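Local coordinates for protein DR2417 (Deinococcus radiodurans, PDB 4XWW) that probably processes and degrades RNA as a zinc-binding 5'-3' exonuclease of the RNase J family, working as a homodimer, at residues Phe148-His153 / Ala186-Asp191; Gly107-Leu112 / Ile155-Gly160; Phe176-Asp181 / Leu387-Asn392. One frame throughout, in Å; residues are numbered along the deposited sequence.

Interaction 1: residues Phe148-His153 / Ala186-Asp191; sequences FFCMTH and AGIVSD. With ZN (zinc ion), chain E.
Asp191 N gives its hydrogen to Cys150 O at 2.8 Å, the N-H pointing almost directly at the oxygen (173°). Two residues further along the first segment, Thr152 N donates to Ser190 OG at 3.0 Å. The serine hydroxyl is put in that place by chi1 of -61°, which sets OG anti to the carbonyl carbon and beside its own backbone N. Thr152 OG1 lies 2.8 Å from the same Ser190 OG. Two hydrogen bonds, with Lys177 O and Asp179 N, grip the buried threonine hydroxyl from a third piece of chain.

A water provides the next kind of link. Water 1 accepts from Cys150 N and donates to Asp191 OD2 at 2.7 Å. The other carboxylate oxygen, OD1, turns to Arg194 N and caps the start of helix 192-201, so the two oxygens of this N-cap residue serve both the strand end and the helix.

Apolar and softer contacts fill in around these bonds. Cys150 SG, anti to its backbone N, lies 3.4 Å from Val189 O and 4.3 Å from Ile188 CG2. The Ile188 methyl also meets Thr152 CG2. On the other flank Met151 SD touches Ser190 CB at 4.0 Å and sits in plane at the edge of the Phe149 ring.

The segment ends in a zinc site of the metallo-beta-lactamase fold, on the loop just after strand 144-150: His153 NE2 binds the metal at 2.2 Å together with His84, His86 and water 2, and ND1 is held by Gly380 O. Upstream, strand 144-150 pairs with strand 159-165, Phe149 bonding to Gly160, while the 186-191 loop runs past the strand's end directly into helix 192-201.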
ATOM      1  N   PHE A 148     -31.606 -17.001  14.094  1.00 21.31           N
ATOM      2  CA  PHE A 148     -30.980 -16.430  12.909  1.00 25.47           C
ATOM      3  C   PHE A 148     -31.909 -15.423  12.246  1.00 25.73           C
ATOM      4  O   PHE A 148     -33.114 -15.635  12.213  1.00 22.75           O
ATOM      5  CB  PHE A 148     -30.613 -17.544  11.919  1.00 25.38           C
ATOM      6  CG  PHE A 148     -29.507 -18.447  12.399  1.00 28.14           C
ATOM      7  CD1 PHE A 148     -29.758 -19.446  13.323  1.00 31.59           C
ATOM      8  CD2 PHE A 148     -28.219 -18.311  11.905  1.00 26.65           C
ATOM      9  CE1 PHE A 148     -28.741 -20.274  13.771  1.00 29.57           C
ATOM     10  CE2 PHE A 148     -27.201 -19.144  12.345  1.00 24.69           C
ATOM     11  CZ  PHE A 148     -27.468 -20.128  13.277  1.00 27.26           C
ATOM     12  N   PHE A 149     -31.361 -14.333  11.712  1.00 21.29           N
ATOM     13  CA  PHE A 149     -32.176 -13.461  10.872  1.00 18.44           C
ATOM     14  C   PHE A 149     -31.342 -12.905   9.707  1.00 19.88           C
ATOM     15  O   PHE A 149     -30.110 -12.851   9.761  1.00 21.21           O
ATOM     16  CB  PHE A 149     -32.808 -12.330  11.692  1.00 20.32           C
ATOM     17  CG  PHE A 149     -31.810 -11.453  12.380  1.00 23.18           C
ATOM     18  CD1 PHE A 149     -31.355 -11.764  13.654  1.00 21.48           C
ATOM     19  CD2 PHE A 149     -31.319 -10.310  11.755  1.00 19.23           C
ATOM     20  CE1 PHE A 149     -30.434 -10.959  14.298  1.00 21.88           C
ATOM     21  CE2 PHE A 149     -30.376  -9.489  12.389  1.00 19.39           C
ATOM     22  CZ  PHE A 149     -29.925  -9.817  13.663  1.00 18.41           C
ATOM     23  N   CYS A 150     -32.030 -12.499   8.649  1.00 18.44           N
ATOM     24  CA  CYS A 150     -31.360 -12.080   7.426  1.00 15.86           C
ATOM     25  C   CYS A 150     -30.772 -10.683   7.531  1.00 14.88           C
ATOM     26  O   CYS A 150     -31.439  -9.755   7.958  1.00 19.34           O
ATOM     27  CB  CYS A 150     -32.347 -12.140   6.262  1.00 21.45           C
ATOM     28  SG  CYS A 150     -31.604 -11.670   4.687  1.00 21.41           S
ATOM     29  N   MET A 151     -29.512 -10.536   7.123  1.00 18.52           N
ATOM     30  CA  MET A 151     -28.956  -9.203   6.875  1.00 21.17           C
ATOM     31  C   MET A 151     -28.278  -9.194   5.508  1.00 19.07           C
ATOM     32  O   MET A 151     -27.480 -10.069   5.204  1.00 19.67           O
ATOM     33  CB  MET A 151     -27.958  -8.789   7.965  1.00 18.42           C
ATOM     34  CG  MET A 151     -28.591  -8.756   9.382  1.00 21.12           C
ATOM     35  SD  MET A 151     -29.725  -7.359   9.529  1.00 25.77           S
ATOM     36  CE  MET A 151     -28.552  -6.039   9.662  1.00 34.54           C
ATOM     37  N   THR A 152     -28.606  -8.207   4.682  1.00 17.94           N
ATOM     38  CA  THR A 152     -27.924  -8.096   3.397  1.00 15.74           C
ATOM     39  C   THR A 152     -26.425  -7.851   3.579  1.00 14.94           C
ATOM     40  O   THR A 152     -25.986  -7.216   4.539  1.00 16.21           O
ATOM     41  CB  THR A 152     -28.508  -6.968   2.522  1.00 18.49           C
ATOM     42  OG1 THR A 152     -28.698  -5.787   3.315  1.00 19.54           O
ATOM     43  CG2 THR A 152     -29.832  -7.376   1.928  1.00 20.02           C
ATOM     44  N   HIS A 153     -25.662  -8.383   2.635  1.00 14.89           N
ATOM     45  CA  HIS A 153     -24.199  -8.331   2.646  1.00 14.60           C
ATOM     46  C   HIS A 153     -23.765  -8.614   1.208  1.00 16.79           C
ATOM     47  O   HIS A 153     -24.602  -8.692   0.309  1.00 18.94           O
ATOM     48  CB  HIS A 153     -23.655  -9.361   3.662  1.00 13.87           C
ATOM     49  CG  HIS A 153     -22.192  -9.231   3.973  1.00 13.28           C
ATOM     50  ND1 HIS A 153     -21.501  -8.032   3.902  1.00 17.14           N
ATOM     51  CD2 HIS A 153     -21.286 -10.165   4.357  1.00 15.64           C
ATOM     52  CE1 HIS A 153     -20.237  -8.239   4.229  1.00 16.10           C
ATOM     53  NE2 HIS A 153     -20.075  -9.522   4.485  1.00 18.08           N
ATOM     54  N   ALA A 186     -35.203 -11.596  -6.067  1.00 31.38           N
ATOM     55  CA  ALA A 186     -35.505 -12.715  -5.171  1.00 30.40           C
ATOM     56  C   ALA A 186     -36.120 -12.269  -3.845  1.00 29.49           C
ATOM     57  O   ALA A 186     -36.314 -13.084  -2.945  1.00 37.47           O
ATOM     58  CB  ALA A 186     -34.255 -13.533  -4.921  1.00 32.16           C
ATOM     59  N   GLY A 187     -36.432 -10.982  -3.737  1.00 31.10           N
ATOM     60  CA  GLY A 187     -37.062 -10.443  -2.549  1.00 33.06           C
ATOM     61  C   GLY A 187     -36.150 -10.343  -1.331  1.00 28.36           C
ATOM     62  O   GLY A 187     -36.621 -10.115  -0.229  1.00 25.49           O
ATOM     63  N   ILE A 188     -34.847 -10.496  -1.522  1.00 26.85           N
ATOM     64  CA  ILE A 188     -33.934 -10.477  -0.387  1.00 26.87           C
ATOM     65  C   ILE A 188     -33.855  -9.099   0.252  1.00 19.62           C
ATOM     66  O   ILE A 188     -33.559  -8.112  -0.424  1.00 29.28           O
ATOM     67  CB  ILE A 188     -32.524 -10.912  -0.793  1.00 28.96           C
ATOM     68  CG1 ILE A 188     -32.579 -12.332  -1.352  1.00 32.49           C
ATOM     69  CG2 ILE A 188     -31.601 -10.860   0.424  1.00 24.84           C
ATOM     70  CD1 ILE A 188     -31.363 -12.716  -2.146  1.00 35.70           C
ATOM     71  N   VAL A 189     -34.118  -9.035   1.557  1.00 18.47           N
ATOM     72  CA  VAL A 189     -33.979  -7.785   2.316  1.00 19.54           C
ATOM     73  C   VAL A 189     -33.570  -8.064   3.758  1.00 20.39           C
ATOM     74  O   VAL A 189     -33.855  -9.144   4.300  1.00 21.08           O
ATOM     75  CB  VAL A 189     -35.292  -6.922   2.355  1.00 25.45           C
ATOM     76  CG1 VAL A 189     -35.677  -6.427   0.981  1.00 38.05           C
ATOM     77  CG2 VAL A 189     -36.475  -7.675   3.065  1.00 23.16           C
ATOM     78  N   SER A 190     -32.904  -7.094   4.381  1.00 19.42           N
ATOM     79  CA  SER A 190     -32.549  -7.235   5.792  1.00 19.49           C
ATOM     80  C   SER A 190     -33.810  -7.310   6.659  1.00 20.37           C
ATOM     81  O   SER A 190     -34.786  -6.618   6.414  1.00 24.17           O
ATOM     82  CB  SER A 190     -31.656  -6.086   6.268  1.00 18.58           C
ATOM     83  OG  SER A 190     -30.440  -6.058   5.542  1.00 20.21           O
ATOM     84  N   ASP A 191     -33.768  -8.150   7.675  1.00 19.73           N
ATOM     85  CA  ASP A 191     -34.920  -8.306   8.561  1.00 19.52           C
ATOM     86  C   ASP A 191     -34.988  -7.198   9.623  1.00 18.83           C
ATOM     87  O   ASP A 191     -34.804  -7.448  10.816  1.00 22.09           O
ATOM     88  CB  ASP A 191     -34.888  -9.686   9.223  1.00 22.79           C
ATOM     89  CG  ASP A 191     -36.251 -10.110   9.739  1.00 28.93           C
ATOM     90  OD1 ASP A 191     -37.126  -9.224   9.893  1.00 23.63           O
ATOM     91  OD2 ASP A 191     -36.446 -11.323   9.988  1.00 25.55           O
TER
HETATM   92 ZN    ZN E 601     -18.442 -10.799   5.078  1.00 21.63          ZN
HETATM   93  O   HOH W   1     -34.804 -13.015   8.757  1.00 21.76           O
HETATM   94  O   HOH W   2     -17.272  -9.710   6.039  1.00 16.45           O

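Interaction 2: residues Gly107-Leu112 / Ile155-Gly160; sequences GLPLTL and IPDNAG
Within the metallo-beta-lactamase domain, the N-terminal end of helix 109-122 is met by Asp157, from the loop that leads out of the zinc site into strand 159-165. Asp157 OD2 accepts from Leu110 N in the first turn at 2.8 Å, using its anti lone pair with the N-H at 164°. The carboxylate would interact favourably with the helix dipole, and it also has a weak bond from His285 NE2. Asp157 CB packs on Leu108 CB at 3.6 Å. The Pro109 and Asp157 side chains cross at about a right angle, Pro109 CD lying 3.4 Å from Asp157 OD2.

On one side of Asp157 along the loop, Leu110 CD2 fits against Pro156 CD (3.8 Å) and Ile155 CG1; on the other, Leu108 CD1 reaches Ala159 CB. Two waters complete the seam. Water 3 accepts from Leu108 N and bonds Thr111 OG1, with a weak bond to Asp157 O, and water 4 joins Thr111 OG1 to Pro156 O.

Ile155 lies next to the zinc ligands His84 and His86, and Pro156 against Val249 and Tyr250 of helix 249-261. Ala159 bonds through its backbone to Thr83, while Gly107 ends strand 104-107 beside strand 128-131.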
ATOM      1  N   GLY A 107     -25.361 -23.372  10.013  1.00 22.05           N
ATOM      2  CA  GLY A 107     -25.236 -22.269   9.074  1.00 21.10           C
ATOM      3  C   GLY A 107     -26.217 -22.355   7.922  1.00 21.10           C
ATOM      4  O   GLY A 107     -26.864 -23.376   7.737  1.00 24.59           O
ATOM      5  N   LEU A 108     -26.304 -21.293   7.122  1.00 21.09           N
ATOM      6  CA  LEU A 108     -27.225 -21.301   5.975  1.00 22.46           C
ATOM      7  C   LEU A 108     -26.630 -22.066   4.774  1.00 25.66           C
ATOM      8  O   LEU A 108     -25.438 -22.365   4.769  1.00 22.18           O
ATOM      9  CB  LEU A 108     -27.605 -19.862   5.616  1.00 21.13           C
ATOM     10  CG  LEU A 108     -28.728 -19.381   6.539  1.00 28.70           C
ATOM     11  CD1 LEU A 108     -28.178 -18.587   7.701  1.00 26.51           C
ATOM     12  CD2 LEU A 108     -29.797 -18.595   5.781  1.00 40.27           C
ATOM     13  N   PRO A 109     -27.461 -22.426   3.775  1.00 24.20           N
ATOM     14  CA  PRO A 109     -26.983 -23.390   2.770  1.00 25.58           C
ATOM     15  C   PRO A 109     -25.709 -23.004   1.990  1.00 22.35           C
ATOM     16  O   PRO A 109     -24.868 -23.884   1.814  1.00 23.14           O
ATOM     17  CB  PRO A 109     -28.171 -23.501   1.812  1.00 29.76           C
ATOM     18  CG  PRO A 109     -29.340 -23.181   2.638  1.00 26.62           C
ATOM     19  CD  PRO A 109     -28.889 -22.116   3.582  1.00 24.10           C
ATOM     20  N   LEU A 110     -25.563 -21.769   1.515  1.00 22.48           N
ATOM     21  CA  LEU A 110     -24.346 -21.434   0.769  1.00 24.77           C
ATOM     22  C   LEU A 110     -23.139 -21.508   1.702  1.00 20.43           C
ATOM     23  O   LEU A 110     -22.074 -21.998   1.325  1.00 20.87           O
ATOM     24  CB  LEU A 110     -24.436 -20.038   0.126  1.00 19.89           C
ATOM     25  CG  LEU A 110     -23.181 -19.575  -0.625  1.00 20.50           C
ATOM     26  CD1 LEU A 110     -22.833 -20.554  -1.774  1.00 21.29           C
ATOM     27  CD2 LEU A 110     -23.395 -18.158  -1.142  1.00 21.93           C
ATOM     28  N   THR A 111     -23.326 -21.048   2.936  1.00 20.59           N
ATOM     29  CA  THR A 111     -22.263 -21.109   3.937  1.00 24.77           C
ATOM     30  C   THR A 111     -21.786 -22.546   4.113  1.00 21.80           C
ATOM     31  O   THR A 111     -20.594 -22.838   4.002  1.00 22.83           O
ATOM     32  CB  THR A 111     -22.738 -20.549   5.290  1.00 22.68           C
ATOM     33  OG1 THR A 111     -23.246 -19.223   5.093  1.00 24.78           O
ATOM     34  CG2 THR A 111     -21.586 -20.500   6.282  1.00 21.43           C
ATOM     35  N   LEU A 112     -22.716 -23.474   4.309  1.00 20.16           N
ATOM     36  CA  LEU A 112     -22.319 -24.859   4.500  1.00 23.88           C
ATOM     37  C   LEU A 112     -21.731 -25.482   3.235  1.00 23.05           C
ATOM     38  O   LEU A 112     -20.840 -26.333   3.318  1.00 22.91           O
ATOM     39  CB  LEU A 112     -23.519 -25.702   4.996  1.00 21.65           C
ATOM     40  CG  LEU A 112     -24.109 -25.247   6.339  1.00 21.26           C
ATOM     41  CD1 LEU A 112     -25.157 -26.271   6.840  1.00 22.62           C
ATOM     42  CD2 LEU A 112     -23.036 -25.114   7.390  1.00 26.79           C
ATOM     43  N   ILE A 155     -22.376 -11.297   0.076  1.00 18.48           N
ATOM     44  CA  ILE A 155     -22.509 -12.725  -0.248  1.00 20.84           C
ATOM     45  C   ILE A 155     -23.908 -13.161   0.231  1.00 16.53           C
ATOM     46  O   ILE A 155     -24.408 -12.625   1.215  1.00 18.34           O
ATOM     47  CB  ILE A 155     -21.381 -13.578   0.418  1.00 20.48           C
ATOM     48  CG1 ILE A 155     -21.323 -14.998  -0.172  1.00 20.56           C
ATOM     49  CG2 ILE A 155     -21.567 -13.654   1.945  1.00 18.46           C
ATOM     50  CD1 ILE A 155     -20.181 -15.858   0.385  1.00 19.33           C
ATOM     51  N   PRO A 156     -24.568 -14.085  -0.489  1.00 19.95           N
ATOM     52  CA  PRO A 156     -25.879 -14.582  -0.038  1.00 20.45           C
ATOM     53  C   PRO A 156     -25.806 -15.405   1.256  1.00 18.27           C
ATOM     54  O   PRO A 156     -24.704 -15.800   1.678  1.00 18.54           O
ATOM     55  CB  PRO A 156     -26.344 -15.472  -1.207  1.00 21.32           C
ATOM     56  CG  PRO A 156     -25.585 -14.989  -2.387  1.00 24.71           C
ATOM     57  CD  PRO A 156     -24.249 -14.528  -1.861  1.00 20.47           C
ATOM     58  N   ASP A 157     -26.965 -15.658   1.859  1.00 18.58           N
ATOM     59  CA  ASP A 157     -27.081 -16.540   3.016  1.00 20.59           C
ATOM     60  C   ASP A 157     -26.234 -16.004   4.161  1.00 19.37           C
ATOM     61  O   ASP A 157     -25.520 -16.747   4.832  1.00 19.85           O
ATOM     62  CB  ASP A 157     -26.681 -17.968   2.654  1.00 20.60           C
ATOM     63  CG  ASP A 157     -27.814 -18.752   1.991  1.00 24.22           C
ATOM     64  OD1 ASP A 157     -28.982 -18.289   2.024  1.00 21.93           O
ATOM     65  OD2 ASP A 157     -27.528 -19.839   1.441  1.00 23.16           O
ATOM     66  N   ASN A 158     -26.335 -14.692   4.346  1.00 17.10           N
ATOM     67  CA  ASN A 158     -25.660 -13.968   5.413  1.00 15.80           C
ATOM     68  C   ASN A 158     -26.613 -13.693   6.558  1.00 16.94           C
ATOM     69  O   ASN A 158     -27.707 -13.169   6.349  1.00 20.67           O
ATOM     70  CB  ASN A 158     -25.112 -12.651   4.877  1.00 17.72           C
ATOM     71  CG  ASN A 158     -24.366 -11.881   5.922  1.00 22.80           C
ATOM     72  OD1 ASN A 158     -23.230 -12.209   6.240  1.00 21.11           O
ATOM     73  ND2 ASN A 158     -24.993 -10.839   6.462  1.00 19.44           N
ATOM     74  N   ALA A 159     -26.216 -14.055   7.771  1.00 17.88           N
ATOM     75  CA  ALA A 159     -27.114 -13.894   8.904  1.00 23.68           C
ATOM     76  C   ALA A 159     -26.522 -13.042   9.990  1.00 21.95           C
ATOM     77  O   ALA A 159     -25.309 -13.027  10.203  1.00 21.93           O
ATOM     78  CB  ALA A 159     -27.503 -15.264   9.500  1.00 20.34           C
ATOM     79  N   GLY A 160     -27.411 -12.347  10.687  1.00 18.07           N
ATOM     80  CA  GLY A 160     -27.155 -11.934  12.049  1.00 16.10           C
ATOM     81  C   GLY A 160     -27.849 -12.940  12.960  1.00 16.81           C
ATOM     82  O   GLY A 160     -28.556 -13.869  12.494  1.00 20.11           O
TER
HETATM   83  O   HOH W   3     -24.692 -18.860   7.362  1.00 18.92           O
HETATM   84  O   HOH W   4     -22.798 -17.385   2.980  1.00 17.36           O

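Interaction 3: residues Phe176-Asp181 / Leu387-Asn392; sequences FKIDPD and LATILN
Phe176 carries most of the contact with Leu387 and Ile390 on helix 384-394. From CB, chi1 of 80° places CG between the backbone N and the carbonyl carbon. Along one side of the ring, CD2 is pressed by Met151 CE at 3.4 Å. Ile178 CG1 lies in the ring plane at the edge on the CD2/CE2 side. Further out, CE2 meets Ile390 CG1 at 3.5 Å, and CE1, on the other side, meets Leu387 CD2 at 4.0 Å. The tip atom CZ touches both: Ile390 CG1 at 3.5 Å and Leu387 CD2 at 3.7 Å. Phe176 and Ile390 thus reach toward each other tip to tip, whereas Leu387 crosses at a slant.

Ile178 adds a second, lighter point. Its CD1 approaches Thr389 CG2 at 3.9 Å and Ile390 CD1 at 4.1 Å, and Leu192 of helix 192-201 touches both isoleucines.

The loop's charges lie apart from this patch. Lys177 leaves the backbone away from the helix; its NZ makes a salt bridge with Asp179 OD2, met from above the carboxylate plane, and bonds Pro220 O. Asp179 OD1 accepts from Asp181 N in an Asx turn.

The contact joins a loop of the metallo-beta-lactamase region to a helix in the RNA specificity range of the sequence. Between the segments it is apolar, but Glu386, one residue before 387-392 in the same helix, takes the N-H of Ile178 on OE2 and so ties loop and helix directly. Asp209 OD2 takes that of Phe176. Since Asp209 is the predicted proton donor, the phenylalanine joins the packing against this helix to the edge of the probable catalytic centre.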
ATOM      1  N   PHE A 176     -22.696  -6.722   7.651  1.00 17.88           N
ATOM      2  CA  PHE A 176     -23.916  -6.291   6.974  1.00 13.63           C
ATOM      3  C   PHE A 176     -23.857  -4.921   6.334  1.00 15.94           C
ATOM      4  O   PHE A 176     -23.053  -4.073   6.718  1.00 16.42           O
ATOM      5  CB  PHE A 176     -25.104  -6.281   7.949  1.00 17.27           C
ATOM      6  CG  PHE A 176     -25.155  -5.052   8.834  1.00 14.36           C
ATOM      7  CD1 PHE A 176     -24.322  -4.945   9.935  1.00 15.48           C
ATOM      8  CD2 PHE A 176     -26.035  -4.010   8.564  1.00 14.32           C
ATOM      9  CE1 PHE A 176     -24.370  -3.821  10.773  1.00 14.66           C
ATOM     10  CE2 PHE A 176     -26.108  -2.885   9.399  1.00 17.35           C
ATOM     11  CZ  PHE A 176     -25.257  -2.780  10.497  1.00 17.33           C
ATOM     12  N   LYS A 177     -24.758  -4.717   5.377  1.00 18.51           N
ATOM     13  CA  LYS A 177     -25.185  -3.396   4.930  1.00 17.46           C
ATOM     14  C   LYS A 177     -26.705  -3.415   4.972  1.00 18.24           C
ATOM     15  O   LYS A 177     -27.302  -4.479   5.205  1.00 17.52           O
ATOM     16  CB  LYS A 177     -24.693  -3.102   3.508  1.00 14.36           C
ATOM     17  CG  LYS A 177     -25.334  -4.080   2.502  1.00 16.47           C
ATOM     18  CD  LYS A 177     -24.816  -3.923   1.060  1.00 20.77           C
ATOM     19  CE  LYS A 177     -25.124  -2.564   0.500  1.00 18.02           C
ATOM     20  NZ  LYS A 177     -25.044  -2.623  -1.023  1.00 19.94           N
ATOM     21  N   ILE A 178     -27.361  -2.278   4.760  1.00 15.21           N
ATOM     22  CA  ILE A 178     -28.814  -2.319   4.634  1.00 15.89           C
ATOM     23  C   ILE A 178     -29.159  -1.964   3.204  1.00 20.65           C
ATOM     24  O   ILE A 178     -29.407  -0.805   2.875  1.00 22.92           O
ATOM     25  CB  ILE A 178     -29.539  -1.371   5.621  1.00 20.48           C
ATOM     26  CG1 ILE A 178     -29.030  -1.627   7.040  1.00 20.11           C
ATOM     27  CG2 ILE A 178     -31.082  -1.637   5.577  1.00 23.95           C
ATOM     28  CD1 ILE A 178     -29.590  -0.685   8.104  1.00 23.01           C
ATOM     29  N   ASP A 179     -29.185  -2.987   2.358  1.00 20.58           N
ATOM     30  CA  ASP A 179     -29.499  -2.787   0.948  1.00 17.28           C
ATOM     31  C   ASP A 179     -30.981  -2.988   0.694  1.00 19.87           C
ATOM     32  O   ASP A 179     -31.515  -4.084   0.916  1.00 20.32           O
ATOM     33  CB  ASP A 179     -28.677  -3.742   0.084  1.00 16.85           C
ATOM     34  CG  ASP A 179     -28.608  -3.297  -1.375  1.00 16.69           C
ATOM     35  OD1 ASP A 179     -29.577  -2.695  -1.874  1.00 18.46           O
ATOM     36  OD2 ASP A 179     -27.578  -3.565  -2.020  1.00 20.21           O
ATOM     37  N   PRO A 180     -31.661  -1.938   0.228  1.00 21.60           N
ATOM     38  CA  PRO A 180     -33.109  -2.084   0.013  1.00 27.92           C
ATOM     39  C   PRO A 180     -33.468  -2.990  -1.172  1.00 25.45           C
ATOM     40  O   PRO A 180     -34.614  -3.435  -1.262  1.00 20.89           O
ATOM     41  CB  PRO A 180     -33.582  -0.641  -0.235  1.00 30.10           C
ATOM     42  CG  PRO A 180     -32.374   0.133  -0.557  1.00 26.66           C
ATOM     43  CD  PRO A 180     -31.202  -0.543   0.094  1.00 20.36           C
ATOM     44  N   ASP A 181     -32.507  -3.267  -2.049  1.00 21.31           N
ATOM     45  CA  ASP A 181     -32.768  -4.110  -3.215  1.00 23.18           C
ATOM     46  C   ASP A 181     -31.454  -4.578  -3.833  1.00 25.51           C
ATOM     47  O   ASP A 181     -30.789  -3.811  -4.521  1.00 22.54           O
ATOM     48  CB  ASP A 181     -33.606  -3.348  -4.248  1.00 24.82           C
ATOM     49  CG  ASP A 181     -33.889  -4.174  -5.500  1.00 35.18           C
ATOM     50  OD1 ASP A 181     -33.658  -5.407  -5.485  1.00 28.55           O
ATOM     51  OD2 ASP A 181     -34.363  -3.575  -6.490  1.00 43.92           O
ATOM     52  N   LEU A 387     -25.413   2.042  10.188  1.00 16.39           N
ATOM     53  CA  LEU A 387     -25.007   1.690  11.552  1.00 17.03           C
ATOM     54  C   LEU A 387     -25.906   2.384  12.583  1.00 16.20           C
ATOM     55  O   LEU A 387     -26.295   1.778  13.590  1.00 18.24           O
ATOM     56  CB  LEU A 387     -23.524   2.059  11.786  1.00 16.92           C
ATOM     57  CG  LEU A 387     -22.529   1.367  10.848  1.00 16.15           C
ATOM     58  CD1 LEU A 387     -21.092   1.854  11.116  1.00 19.35           C
ATOM     59  CD2 LEU A 387     -22.673  -0.155  11.017  1.00 18.72           C
ATOM     60  N   ALA A 388     -26.227   3.656  12.341  1.00 16.35           N
ATOM     61  CA  ALA A 388     -27.133   4.396  13.233  1.00 18.82           C
ATOM     62  C   ALA A 388     -28.530   3.771  13.284  1.00 21.99           C
ATOM     63  O   ALA A 388     -29.171   3.703  14.340  1.00 21.20           O
ATOM     64  CB  ALA A 388     -27.228   5.839  12.798  1.00 20.33           C
ATOM     65  N   THR A 389     -29.004   3.304  12.138  1.00 22.25           N
ATOM     66  CA  THR A 389     -30.309   2.679  12.071  1.00 19.38           C
ATOM     67  C   THR A 389     -30.368   1.472  13.016  1.00 21.97           C
ATOM     68  O   THR A 389     -31.313   1.314  13.799  1.00 21.56           O
ATOM     69  CB  THR A 389     -30.645   2.245  10.637  1.00 22.97           C
ATOM     70  OG1 THR A 389     -30.974   3.404   9.864  1.00 25.29           O
ATOM     71  CG2 THR A 389     -31.846   1.290  10.622  1.00 24.28           C
ATOM     72  N   ILE A 390     -29.328   0.647  12.981  1.00 18.78           N
ATOM     73  CA  ILE A 390     -29.271  -0.509  13.866  1.00 21.50           C
ATOM     74  C   ILE A 390     -29.198  -0.113  15.345  1.00 20.48           C
ATOM     75  O   ILE A 390     -29.920  -0.669  16.192  1.00 19.87           O
ATOM     76  CB  ILE A 390     -28.086  -1.406  13.517  1.00 22.89           C
ATOM     77  CG1 ILE A 390     -28.211  -1.884  12.058  1.00 20.13           C
ATOM     78  CG2 ILE A 390     -27.994  -2.581  14.542  1.00 21.22           C
ATOM     79  CD1 ILE A 390     -29.549  -2.566  11.750  1.00 27.56           C
ATOM     80  N   LEU A 391     -28.329   0.843  15.662  1.00 19.31           N
ATOM     81  CA  LEU A 391     -28.231   1.353  17.029  1.00 20.19           C
ATOM     82  C   LEU A 391     -29.558   1.948  17.500  1.00 21.36           C
ATOM     83  O   LEU A 391     -29.946   1.742  18.643  1.00 20.94           O
ATOM     84  CB  LEU A 391     -27.098   2.397  17.133  1.00 20.89           C
ATOM     85  CG  LEU A 391     -25.684   1.807  17.229  1.00 20.45           C
ATOM     86  CD1 LEU A 391     -24.647   2.720  16.611  1.00 22.72           C
ATOM     87  CD2 LEU A 391     -25.330   1.531  18.691  1.00 24.09           C
ATOM     88  N   ASN A 392     -30.274   2.650  16.624  1.00 22.68           N
ATOM     89  CA  ASN A 392     -31.552   3.257  17.011  1.00 20.25           C
ATOM     90  C   ASN A 392     -32.669   2.227  17.177  1.00 21.44           C
ATOM     91  O   ASN A 392     -33.540   2.381  18.032  1.00 25.15           O
ATOM     92  CB  ASN A 392     -31.992   4.315  15.984  1.00 18.73           C
ATOM     93  CG  ASN A 392     -31.187   5.616  16.073  1.00 26.98           C
ATOM     94  OD1 ASN A 392     -30.683   5.986  17.137  1.00 28.39           O
ATOM     95  ND2 ASN A 392     -31.070   6.311  14.948  1.00 27.10           N
TER

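Overall arrangement
From the N terminus, interaction 2 opens at 107-112 and closes at 155-160, a loop that includes strands 128-131, 137-140 and 144-150. Interaction 1 opens within it at 148-153 and closes at 186-191, so the two cross; they are tied directly by Asn158 ND2 on Met151 O. Interaction 3 starts at 176-181, inside the span of interaction 1, and runs past the beta-CASP region to 387-392, crossing interaction 1 but following interaction 2 in series. Interactions 1 and 3 meet where Thr152 reaches the Lys177-Asp179 loop. Together they connect the start of helix 109-122, the strand 144-150 and 159-165 pair, the loop before helix 192-201 and helix 384-394.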